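Local coordinates for cellulosomal scaffoldin anchoring protein C (Acetivibrio cellulolyticus, PDB 4UYP) that binds the dockerin of the adaptor scaffoldin ScaB through its third cohesin domain in a type I interaction, helping to anchor the cellulosome to the cell surface, at the calcium ion site and the interface of chains A and B. Coordinates in Å, arbitrary orientation; residue numbers count along the deposited sequence, not the author numbering. Chains: chain A/B, Cellulosomal scaffoldin anchoring protein C; chain C, Cellulosomal scaffoldin adaptor protein B.

Contact 1: the calcium ion site. Residues chain A 43; chain C 42-50, 52-53. With CA (calcium ion), chain D.
Seven oxygens are modelled around the calcium ion of the second EF-hand-like loop of the ScaB dockerin, the fold element that type I dockerins carry in duplicate. C:Asp42 and C:Asp44 each bind through one carboxylate oxygen, OD1, and C:Ser48 through its main-chain O, all at 2.3 Å from the calcium; C:Asn46 adds its amide OD1. C:Asp53, on helix 51-61, grips the ion with both oxygens, OD2 being nearer than OD1, which lies 2.6 Å from the calcium. Water 1 is a further ligand and is held from behind by C:Asn52 OD1 at 2.7 Å.

Torsions aim the ligands. C:Asp42 reaches in with CG anti to the backbone N (chi1 -180°), whereas C:Asp44 and C:Asn46 both take the crowded position between N and carbonyl carbon (chi1 near 76°). Second-shell donors fix the carboxylates: C:Gly47 N meets the syn lone pair of C:Asp42 OD2 at 2.7 Å, C:Lys50 N takes the anti lone pair of C:Asp53 OD2, and the ND2 of C:Asn52 approaches C:Asp44 OD2 from above the carboxylate plane. Such neutral donors probably help to spread the negative charge.

From the cohesin, A:Gln43 touches the outside of the loop, its chain bent at chi2 and crossing C:Asn46 at about a right angle. Its NE2 hydrogen-bonds the hydroxyl OG of C:Ser48 at 2.9 Å, 22° out of the amide plane.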
# COMPACT_ATOMS: atom_id res chain seq x y z
N GLN A 43 -3.50 -9.22 10.98
CA GLN A 43 -4.14 -9.63 12.29
C GLN A 43 -5.60 -9.78 12.22
O GLN A 43 -6.25 -10.37 13.17
CB GLN A 43 -3.91 -8.45 13.28
CG GLN A 43 -2.45 -8.24 13.55
CD GLN A 43 -1.91 -9.52 14.04
OE1 GLN A 43 -2.50 -9.99 15.07
NE2 GLN A 43 -0.83 -10.06 13.53
N ASP C 42 7.80 -6.75 18.82
CA ASP C 42 6.41 -7.11 18.89
C ASP C 42 6.01 -7.32 20.39
O ASP C 42 5.73 -8.48 20.81
CB ASP C 42 6.09 -8.38 18.01
CG ASP C 42 4.66 -8.75 18.07
OD1 ASP C 42 3.75 -7.89 18.34
OD2 ASP C 42 4.34 -9.94 17.81
N VAL C 43 5.95 -6.22 21.11
CA VAL C 43 5.80 -6.34 22.55
C VAL C 43 4.37 -6.66 22.93
O VAL C 43 4.15 -7.04 24.12
CB VAL C 43 6.36 -5.12 23.27
CG1 VAL C 43 7.84 -5.00 23.08
CG2 VAL C 43 5.76 -3.80 22.75
N ASP C 44 3.34 -6.48 22.09
CA ASP C 44 2.02 -7.04 22.43
C ASP C 44 1.83 -8.53 21.99
O ASP C 44 0.81 -9.13 22.31
CB ASP C 44 0.88 -6.09 22.04
CG ASP C 44 0.55 -6.08 20.50
OD1 ASP C 44 1.33 -6.75 19.77
OD2 ASP C 44 -0.54 -5.53 20.23
N GLY C 45 2.79 -9.08 21.35
CA GLY C 45 2.85 -10.48 20.99
C GLY C 45 1.80 -10.87 19.98
O GLY C 45 1.46 -12.05 19.86
N ASN C 46 1.28 -9.90 19.21
CA ASN C 46 0.21 -10.26 18.25
C ASN C 46 0.68 -10.72 16.93
O ASN C 46 -0.18 -11.21 16.12
CB ASN C 46 -0.82 -9.12 18.12
CG ASN C 46 -0.31 -7.94 17.29
OD1 ASN C 46 0.84 -7.77 17.04
ND2 ASN C 46 -1.24 -7.15 16.88
N GLY C 47 1.97 -10.70 16.66
CA GLY C 47 2.52 -11.18 15.42
C GLY C 47 2.82 -10.18 14.33
O GLY C 47 3.49 -10.51 13.35
N SER C 48 2.46 -8.90 14.61
CA SER C 48 2.71 -7.80 13.67
C SER C 48 3.33 -6.66 14.43
O SER C 48 3.09 -6.49 15.65
CB SER C 48 1.47 -7.25 13.01
OG SER C 48 0.89 -8.21 12.10
N ILE C 49 4.19 -5.91 13.73
CA ILE C 49 4.73 -4.67 14.29
C ILE C 49 3.78 -3.52 13.89
O ILE C 49 3.54 -3.29 12.68
CB ILE C 49 6.14 -4.47 13.80
CG1 ILE C 49 6.97 -5.77 14.01
CG2 ILE C 49 6.84 -3.33 14.53
CD1 ILE C 49 8.45 -5.59 13.71
N LYS C 50 3.23 -2.83 14.87
CA LYS C 50 2.28 -1.74 14.64
C LYS C 50 2.60 -0.64 15.55
O LYS C 50 3.45 -0.70 16.44
CB LYS C 50 0.87 -2.19 14.85
CG LYS C 50 0.44 -3.42 13.99
CD LYS C 50 -0.96 -3.88 14.30
CE LYS C 50 -1.98 -2.92 13.83
NZ LYS C 50 -3.38 -3.44 14.04
N ASN C 52 1.15 0.64 18.03
CA ASN C 52 1.04 0.54 19.48
C ASN C 52 2.21 -0.21 20.09
O ASN C 52 2.50 0.05 21.26
CB ASN C 52 -0.26 -0.22 19.82
CG ASN C 52 -0.20 -1.68 19.44
OD1 ASN C 52 0.17 -2.07 18.32
ND2 ASN C 52 -0.57 -2.57 20.40
N ASP C 53 2.94 -1.04 19.35
CA ASP C 53 4.18 -1.63 19.90
C ASP C 53 5.13 -0.54 20.24
O ASP C 53 5.82 -0.59 21.25
CB ASP C 53 4.79 -2.61 18.91
CG ASP C 53 3.93 -3.80 18.63
OD1 ASP C 53 3.59 -4.61 19.54
OD2 ASP C 53 3.59 -4.10 17.42
CA CA D . 2.42 -6.12 17.82
O HOH W 1 0.48 -4.69 17.68

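Contact 2: the interface of chains A and B. Residues chain A 39-41, 71, 111, 113-115, 136; chain B 113-117, 134, 136.
Extended main chain dominates on both sides: A:Thr113 and B:Thr113 lie in strand 109-114 of each cohesin with beta-region torsions, and B:Ser116 then turns to helical-region torsions, bringing its N and OG towards chain A. The patch belongs to a two-fold interface between copies of one protein; the structure alone does not show whether this pairing forms outside the crystal.

B:Ser116 carries the polar centre. Its OG occupies the crowded position between N and carbonyl carbon and donates to A:Asn111 O at 3.0 Å, from above the carbonyl plane. A:Asn39 O lies equally close to this OG, so the two carbonyls compete for the hydroxyl hydrogen or share it. The same hydroxyl lies 3.1 Å from A:Thr113 OG1, in a bond of undecided direction, while B:Ser116 N reaches that threonine oxygen almost straight, at 171°. A:Thr113 OG1 is thus met by two groups of one residue, and its methyl CG2 packs 3.6 Å from B:Ser116 CB.

Beside this, the amide of A:Asn111 lies over one face of B:Tyr134, the two planes 22° apart, with ND2 towards the rim and 3.5 Å from ring atom CZ. The opposite face is covered by B:Thr114 CG2, while A:Thr113 CG2 sits at the ring edge in plane, so the ring is packed from three directions. A:Asn39 crosses B:Asn115 obliquely; B:Ala117 N donates to B:Asn115 OD1 in the carbonyl plane at 2.9 Å, which helps to set the turn of that amide.

The carboxylates of A:Asp136 and B:Asp136 meet tip to tip, OD2 to OD2 at 3.4 Å, their planes nearly perpendicular at 83°. Each is held by the Thr114 of its own chain, B:Asp136 OD1 accepting from both N and OG1. The nearness of two acids might raise the pKa of one of them, and water 2 lies 2.6 Å from A:Asp136 OD2.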
# COMPACT_ATOMS: atom_id res chain seq x y z
N ASN A 39 -4.04 -4.29 -0.05
CA ASN A 39 -3.50 -4.46 1.34
C ASN A 39 -4.60 -4.76 2.31
O ASN A 39 -5.82 -4.50 2.10
CB ASN A 39 -2.77 -3.19 1.81
CG ASN A 39 -1.47 -3.06 1.04
OD1 ASN A 39 -0.42 -3.76 1.35
ND2 ASN A 39 -1.44 -2.16 0.10
N PHE A 40 -4.15 -5.35 3.46
CA PHE A 40 -5.09 -5.71 4.55
C PHE A 40 -4.17 -5.88 5.78
O PHE A 40 -2.96 -6.04 5.68
CB PHE A 40 -5.82 -7.09 4.25
CG PHE A 40 -4.85 -8.18 3.85
CD1 PHE A 40 -4.44 -8.34 2.48
CD2 PHE A 40 -4.32 -9.05 4.81
CE1 PHE A 40 -3.50 -9.31 2.16
CE2 PHE A 40 -3.41 -10.06 4.42
CZ PHE A 40 -2.99 -10.19 3.13
N ASP A 41 -4.86 -5.83 6.94
CA ASP A 41 -4.16 -6.03 8.25
C ASP A 41 -4.15 -7.55 8.52
O ASP A 41 -5.26 -8.09 8.65
CB ASP A 41 -4.98 -5.30 9.30
CG ASP A 41 -4.42 -5.51 10.71
OD1 ASP A 41 -3.59 -6.43 10.95
OD2 ASP A 41 -4.83 -4.70 11.57
N GLY A 71 0.97 -8.19 4.69
CA GLY A 71 -0.39 -7.68 4.38
C GLY A 71 -0.67 -7.22 2.96
O GLY A 71 -1.33 -6.22 2.72
N ASN A 111 -10.74 -3.23 6.44
CA ASN A 111 -10.68 -2.59 5.10
C ASN A 111 -9.66 -3.32 4.21
O ASN A 111 -8.56 -3.65 4.60
CB ASN A 111 -10.16 -1.15 5.30
CG ASN A 111 -11.21 -0.23 5.97
OD1 ASN A 111 -12.22 0.07 5.33
ND2 ASN A 111 -11.02 0.07 7.26
N THR A 113 -7.85 -2.73 0.78
CA THR A 113 -7.57 -1.45 0.14
C THR A 113 -6.80 -1.63 -1.15
O THR A 113 -5.97 -2.51 -1.24
CB THR A 113 -6.80 -0.53 1.14
OG1 THR A 113 -5.59 -1.11 1.59
CG2 THR A 113 -7.71 -0.21 2.32
N THR A 114 -6.99 -0.76 -2.13
CA THR A 114 -6.21 -0.76 -3.32
C THR A 114 -4.92 -0.03 -3.19
O THR A 114 -4.93 1.17 -2.76
CB THR A 114 -7.02 -0.14 -4.49
OG1 THR A 114 -8.28 -0.77 -4.62
CG2 THR A 114 -6.26 -0.30 -5.80
N ASN A 115 -3.78 -0.55 -3.55
CA ASN A 115 -2.54 0.10 -3.39
C ASN A 115 -2.19 0.77 -4.71
O ASN A 115 -1.67 0.15 -5.67
CB ASN A 115 -1.46 -0.90 -2.97
CG ASN A 115 -0.17 -0.23 -2.61
OD1 ASN A 115 0.30 0.74 -3.30
ND2 ASN A 115 0.53 -0.74 -1.56
N ASP A 136 -12.62 0.75 -2.89
CA ASP A 136 -12.19 -0.33 -1.93
C ASP A 136 -13.30 -1.01 -1.29
O ASP A 136 -14.51 -0.66 -1.42
CB ASP A 136 -11.23 0.33 -0.96
CG ASP A 136 -9.87 0.62 -1.64
OD1 ASP A 136 -9.76 0.48 -2.82
OD2 ASP A 136 -9.04 1.19 -0.91
N THR B 113 -4.51 6.66 -1.94
CA THR B 113 -5.17 5.51 -1.29
C THR B 113 -4.73 5.21 0.14
O THR B 113 -3.57 5.23 0.37
CB THR B 113 -4.90 4.18 -2.15
OG1 THR B 113 -3.55 3.91 -2.35
CG2 THR B 113 -5.53 4.36 -3.62
N THR B 114 -5.66 4.96 1.03
CA THR B 114 -5.29 4.51 2.43
C THR B 114 -4.75 3.08 2.40
O THR B 114 -5.46 2.20 1.83
CB THR B 114 -6.49 4.60 3.29
OG1 THR B 114 -7.07 5.92 3.29
CG2 THR B 114 -6.05 4.28 4.78
N ASN B 115 -3.64 2.81 3.02
CA ASN B 115 -3.00 1.47 3.05
C ASN B 115 -3.43 0.79 4.37
O ASN B 115 -2.88 1.14 5.41
CB ASN B 115 -1.53 1.59 2.83
CG ASN B 115 -0.83 0.23 2.63
OD1 ASN B 115 -1.32 -0.73 3.34
ND2 ASN B 115 0.21 0.16 1.91
N SER B 116 -4.32 -0.22 4.31
CA SER B 116 -4.83 -0.84 5.56
C SER B 116 -3.74 -1.66 6.21
O SER B 116 -3.93 -1.92 7.41
CB SER B 116 -6.15 -1.59 5.30
OG SER B 116 -5.75 -2.55 4.39
N ALA B 117 -2.68 -2.08 5.55
CA ALA B 117 -1.63 -2.84 6.20
C ALA B 117 -0.74 -2.00 7.13
O ALA B 117 0.03 -2.51 7.95
CB ALA B 117 -0.81 -3.61 5.18
N TYR B 134 -12.65 4.31 5.85
CA TYR B 134 -11.78 5.24 5.13
C TYR B 134 -12.43 5.63 3.84
O TYR B 134 -13.16 4.81 3.23
CB TYR B 134 -10.60 4.48 4.64
CG TYR B 134 -9.80 3.64 5.49
CD1 TYR B 134 -9.60 3.91 6.85
CD2 TYR B 134 -9.17 2.56 4.93
CE1 TYR B 134 -8.84 3.10 7.64
CE2 TYR B 134 -8.34 1.78 5.67
CZ TYR B 134 -8.17 2.03 6.97
OH TYR B 134 -7.37 1.22 7.65
N ASP B 136 -11.06 7.26 0.33
CA ASP B 136 -9.84 7.71 -0.39
C ASP B 136 -10.19 8.96 -1.28
O ASP B 136 -11.32 9.38 -1.46
CB ASP B 136 -9.33 6.57 -1.28
CG ASP B 136 -8.65 5.44 -0.55
OD1 ASP B 136 -8.47 5.67 0.67
OD2 ASP B 136 -8.32 4.45 -1.25
O HOH W 2 -8.59 2.76 1.11

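About 19 Å separates the C-alpha centres of contact 1 and contact 2. They share no residue, but both draw on the same short stretch of chain A: A:Asn39, A:Phe40 and A:Asp41, at and just after the end of strand 33-39, face chain B in contact 2, and A:Gln43 follows to reach the dockerin in contact 1. The cohesin therefore meets its calcium-loaded partner and a second cohesin through neighbouring surface. Contact 1 belongs to the recognised cohesin-dockerin pairing, whereas contact 2 joins copies within the deposited assembly of two cohesins and two dockerins, and may reflect crystal packing.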